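Local atomic coordinates of PA-I Galactophilic Lectin (Enterobacter cloacae, PDB entry 6YGQ), a protein that probably binds galactose-type sugars through a bound calcium ion, in the manner of the PA-IL family of lectins. Residues Ile74-Glu77 with Gly78-Leu81; Phe118-Gly121 with Lys122-Lys126. One frame throughout, in Å; residues are numbered along the deposited sequence.

Contact 1 (Ile74-Glu77 with Gly78-Leu81); sequences IPRE and GETL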
loop_
_atom_site.group_PDB
_atom_site.type_symbol
_atom_site.label_atom_id
_atom_site.label_comp_id
_atom_site.label_asym_id
_atom_site.label_seq_id
_atom_site.Cartn_x
_atom_site.Cartn_y
_atom_site.Cartn_z
ATOM N N ILE A 74 10.987 -7.006 -1.238
ATOM C CA ILE A 74 10.352 -8.272 -0.885
ATOM C C ILE A 74 11.281 -9.057 0.033
ATOM O O ILE A 74 12.510 -8.926 -0.067
ATOM C CB ILE A 74 9.996 -9.101 -2.132
ATOM C CG1 ILE A 74 11.251 -9.479 -2.922
ATOM C CG2 ILE A 74 9.019 -8.341 -3.017
ATOM C CD1 ILE A 74 11.016 -10.596 -3.931
ATOM N N PRO A 75 10.743 -9.871 0.939
ATOM C CA PRO A 75 11.597 -10.811 1.674
ATOM C C PRO A 75 12.347 -11.715 0.709
ATOM O O PRO A 75 11.832 -12.092 -0.346
ATOM C CB PRO A 75 10.605 -11.599 2.536
ATOM C CG PRO A 75 9.428 -10.694 2.687
ATOM C CD PRO A 75 9.346 -9.893 1.415
ATOM N N ARG A 76 13.575 -12.055 1.078
ATOM C CA ARG A 76 14.432 -12.874 0.242
ATOM C C ARG A 76 14.501 -14.295 0.797
ATOM O O ARG A 76 13.873 -14.634 1.803
ATOM C CB ARG A 76 15.830 -12.260 0.139
ATOM C CG ARG A 76 15.990 -11.226 -0.976
ATOM C CD ARG A 76 16.789 -10.031 -0.479
ATOM N NE ARG A 76 17.211 -9.120 -1.541
ATOM C CZ ARG A 76 16.392 -8.333 -2.234
ATOM N NH1 ARG A 76 15.085 -8.344 -2.000
ATOM N NH2 ARG A 76 16.887 -7.535 -3.172
ATOM N N GLU A 77 15.281 -15.135 0.117
ATOM C CA GLU A 77 15.494 -16.520 0.516
ATOM C C GLU A 77 15.816 -16.632 2.001
ATOM O O GLU A 77 16.888 -16.208 2.444
ATOM C CB GLU A 77 16.627 -17.127 -0.317
ATOM C CG GLU A 77 16.376 -18.545 -0.803
ATOM C CD GLU A 77 17.206 -18.899 -2.026
ATOM O OE1 GLU A 77 18.184 -18.176 -2.317
ATOM O OE2 GLU A 77 16.881 -19.901 -2.697
ATOM N N GLY A 78 14.894 -17.194 2.777
ATOM C CA GLY A 78 15.135 -17.469 4.176
ATOM C C GLY A 78 14.882 -16.323 5.128
ATOM O O GLY A 78 15.221 -16.439 6.312
ATOM N N GLU A 79 14.295 -15.228 4.658
ATOM C CA GLU A 79 14.021 -14.076 5.499
ATOM C C GLU A 79 12.598 -14.134 6.048
ATOM O O GLU A 79 11.729 -14.837 5.526
ATOM C CB GLU A 79 14.223 -12.776 4.713
ATOM C CG GLU A 79 15.676 -12.462 4.372
ATOM C CD GLU A 79 15.845 -11.125 3.659
ATOM O OE1 GLU A 79 14.935 -10.726 2.901
ATOM O OE2 GLU A 79 16.892 -10.474 3.855
ATOM N N THR A 80 12.369 -13.375 7.116
ATOM C CA THR A 80 11.032 -13.237 7.670
ATOM C C THR A 80 10.164 -12.370 6.766
ATOM O O THR A 80 10.651 -11.470 6.074
ATOM C CB THR A 80 11.089 -12.614 9.063
ATOM O OG1 THR A 80 11.701 -11.320 8.977
ATOM C CG2 THR A 80 11.886 -13.494 10.013
ATOM N N LEU A 81 8.857 -12.639 6.793
ATOM C CA LEU A 81 7.881 -11.900 5.993
ATOM C C LEU A 81 7.492 -10.594 6.691
ATOM O O LEU A 81 6.336 -10.353 7.042
ATOM C CB LEU A 81 6.655 -12.766 5.736
ATOM C CG LEU A 81 6.856 -14.052 4.937
ATOM C CD1 LEU A 81 5.560 -14.854 4.899
ATOM C CD2 LEU A 81 7.340 -13.737 3.533
#
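E79 bends back over the turn, and its OE1 takes the backbone N-H of R76 in a bond of 2.6 Å from R76 N to E79 OE1. The donor reaches OE1 on the anti side of the carboxylate, 33° out of its plane. A first torsion that keeps CG beside the backbone N (chi1 -70°), followed by an extended chain, carries the acid this far. The two side chains then run alongside each other, with R76 CB lying 3.3 Å from E79 OE1. The guanidinium does not complete an ion pair here, since R76 NE stays 5.2 Å from E79 OE1. It leans the other way and offers NH1 to the carbonyl of I74, a weak bond of 3.3 Å between R76 NH1 and I74 O. Next to this polar pair the P75 ring meets the returning chain: its CB is 3.5 Å from T80 O, and its CG is 3.8 Å from L81 CD2 where the two side chains cross at about a right angle.

The backbone that sets up these contacts is a type II beta turn from R76 to E79, closed by E79 N to R76 O at 2.9 Å. G78 holds its third position with a positive phi (85°), a conformation suited to glycine. Farther out, R73 forms a salt bridge to E79 OE1, and R84 hydrogen-bonds T80 O through NH1. On the second subunit, W57 packs on I74 and P75, and R59 on L81, placing the loop at the dimer contact.

With an arginine and a backbone N-H converging on OE1, E79 is probably stabilised as a carboxylate, joining the turn's own peptide to the charge of R73.

Contact 2 (Phe118-Gly121 with Lys122-Lys126); sequences FADG and KDQYK. With CA (calcium ion), chain E.
Hydrogen bonds tie Y125 to the chain that precedes it. Its hydroxyl donates to the carbonyl of F118, in the carbonyl plane, with 2.6 Å between Y125 OH and F118 O. The hydroxyl oxygen in turn accepts a weak bond from the D120 amide, with D120 N 3.1 Å from Y125 OH. The hydroxyl thus bridges the carbonyl at the end of strand 112-118 and, weakly, an amide of the loop that follows. A further bond, Q124 N to G121 O at 3.0 Å, closes a type II beta turn from G121 to Q124.

Ring packing adds to this. D120 CB sits over the centre of the Y125 ring, 3.7 Å from the centroid and 13° off the normal, a CH-pi contact. Y125 CE2 comes up to the edge of the F118 ring, near its plane, 4.2 Å from F118 CD1.

In PA-IL-like lectins, which are beta-sandwiches, this calcium-bearing loop between two strands is the expected sugar-binding end.

Metal bonds make up the third kind. D120 gives OD2 to the calcium ion at 2.5 Å, while the Q124 main chain supplies its O at 2.3 Å. N60, D127 and N128 complete the protein ligands, and two waters bind as well. D120 OD1 accepts a hydrogen bond from one of these waters and another, from above the carboxylate plane, from G121 N at 2.7 Å, which fixes the rotation of the carboxylate. As in related lectins, sugar hydroxyls would probably displace metal-bound waters.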
loop_
_atom_site.group_PDB
_atom_site.type_symbol
_atom_site.label_atom_id
_atom_site.label_comp_id
_atom_site.label_asym_id
_atom_site.label_seq_id
_atom_site.Cartn_x
_atom_site.Cartn_y
_atom_site.Cartn_z
ATOM N N PHE A 118 11.800 7.200 -5.366
ATOM C CA PHE A 118 12.135 5.809 -5.096
ATOM C C PHE A 118 13.509 5.759 -4.443
ATOM O O PHE A 118 14.462 6.367 -4.942
ATOM C CB PHE A 118 12.121 5.010 -6.402
ATOM C CG PHE A 118 12.454 3.555 -6.238
ATOM C CD1 PHE A 118 13.751 3.103 -6.423
ATOM C CD2 PHE A 118 11.468 2.635 -5.920
ATOM C CE1 PHE A 118 14.061 1.762 -6.280
ATOM C CE2 PHE A 118 11.773 1.294 -5.773
ATOM C CZ PHE A 118 13.073 0.857 -5.956
ATOM N N ALA A 119 13.610 5.045 -3.328
ATOM C CA ALA A 119 14.837 4.997 -2.543
ATOM C C ALA A 119 15.769 3.923 -3.095
ATOM O O ALA A 119 15.400 2.747 -3.164
ATOM C CB ALA A 119 14.521 4.725 -1.073
ATOM N N ASP A 120 16.979 4.329 -3.472
ATOM C CA ASP A 120 17.998 3.391 -3.917
ATOM C C ASP A 120 19.357 4.021 -3.655
ATOM O O ASP A 120 19.466 5.213 -3.358
ATOM C CB ASP A 120 17.831 3.027 -5.396
ATOM C CG ASP A 120 18.518 1.719 -5.759
ATOM O OD1 ASP A 120 19.081 1.063 -4.856
ATOM O OD2 ASP A 120 18.493 1.346 -6.951
ATOM N N GLY A 121 20.397 3.201 -3.758
ATOM C CA GLY A 121 21.735 3.689 -3.510
ATOM C C GLY A 121 22.163 4.714 -4.542
ATOM O O GLY A 121 21.758 4.675 -5.704
ATOM N N LYS A 122 22.991 5.654 -4.096
ATOM C CA LYS A 122 23.551 6.646 -5.000
ATOM C C LYS A 122 24.249 5.955 -6.163
ATOM O O LYS A 122 25.059 5.046 -5.967
ATOM C CB LYS A 122 24.530 7.547 -4.247
ATOM C CG LYS A 122 24.934 8.800 -5.005
ATOM C CD LYS A 122 26.084 9.525 -4.318
ATOM C CE LYS A 122 27.121 9.994 -5.327
ATOM N NZ LYS A 122 28.011 8.884 -5.769
ATOM N N ASP A 123 23.915 6.383 -7.379
ATOM C CA ASP A 123 24.503 5.865 -8.611
ATOM C C ASP A 123 24.167 4.400 -8.855
ATOM O O ASP A 123 24.903 3.705 -9.562
ATOM C CB ASP A 123 26.025 6.053 -8.617
ATOM C CG ASP A 123 26.431 7.514 -8.629
ATOM O OD1 ASP A 123 25.819 8.297 -9.385
ATOM O OD2 ASP A 123 27.360 7.881 -7.879
ATOM N N GLN A 124 23.064 3.912 -8.288
ATOM C CA GLN A 124 22.598 2.551 -8.526
ATOM C C GLN A 124 21.171 2.533 -9.064
ATOM O O GLN A 124 20.501 1.497 -9.008
ATOM C CB GLN A 124 22.703 1.723 -7.243
ATOM C CG GLN A 124 24.134 1.560 -6.737
ATOM C CD GLN A 124 24.225 0.754 -5.453
ATOM O OE1 GLN A 124 23.366 0.859 -4.577
ATOM N NE2 GLN A 124 25.273 -0.055 -5.335
ATOM N N TYR A 125 20.697 3.655 -9.601
ATOM C CA TYR A 125 19.306 3.755 -10.011
ATOM C C TYR A 125 19.043 3.195 -11.401
ATOM O O TYR A 125 17.906 2.806 -11.689
ATOM C CB TYR A 125 18.849 5.218 -9.985
ATOM C CG TYR A 125 18.340 5.690 -8.646
ATOM C CD1 TYR A 125 19.219 6.135 -7.671
ATOM C CD2 TYR A 125 16.982 5.694 -8.356
ATOM C CE1 TYR A 125 18.763 6.567 -6.444
ATOM C CE2 TYR A 125 16.515 6.124 -7.129
ATOM C CZ TYR A 125 17.412 6.561 -6.177
ATOM O OH TYR A 125 16.966 6.997 -4.952
ATOM N N LYS A 126 20.045 3.146 -12.268
ATOM C CA LYS A 126 19.788 2.966 -13.690
ATOM C C LYS A 126 19.660 1.506 -14.114
ATOM O O LYS A 126 19.466 1.243 -15.306
ATOM C CB LYS A 126 20.879 3.670 -14.501
ATOM C CG LYS A 126 20.859 5.197 -14.340
ATOM C CD LYS A 126 19.444 5.764 -14.482
ATOM C CE LYS A 126 19.425 7.284 -14.516
ATOM N NZ LYS A 126 18.059 7.797 -14.827
HETATM CA CA CA E . 19.432 -0.408 -8.444
HETATM O O HOH W 1 20.243 -0.896 -6.156
HETATM O O HOH W 2 21.451 -1.947 -8.500
#

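How the contacts relate
From the N terminus the chain first completes contact 1, which closes a turn within the loop between strands 72-73 and 88-92; contact 2 later closes a turn in the loop between strands 112-118 and 129-139, beside the calcium ion. They follow in series, neither nested nor crossed. Each loop passes between the two sheets: strands 72-73 and 129-139 belong to the six-stranded one, 88-92 and 112-118 to the four-stranded one. Contact 1 reaches out to the second subunit, whereas no other chain of the assembly touches contact 2. Their centres are 21 Å apart and their nearest atoms about 9 Å, yet the R76 side chain comes within about 9 Å of the calcium ion.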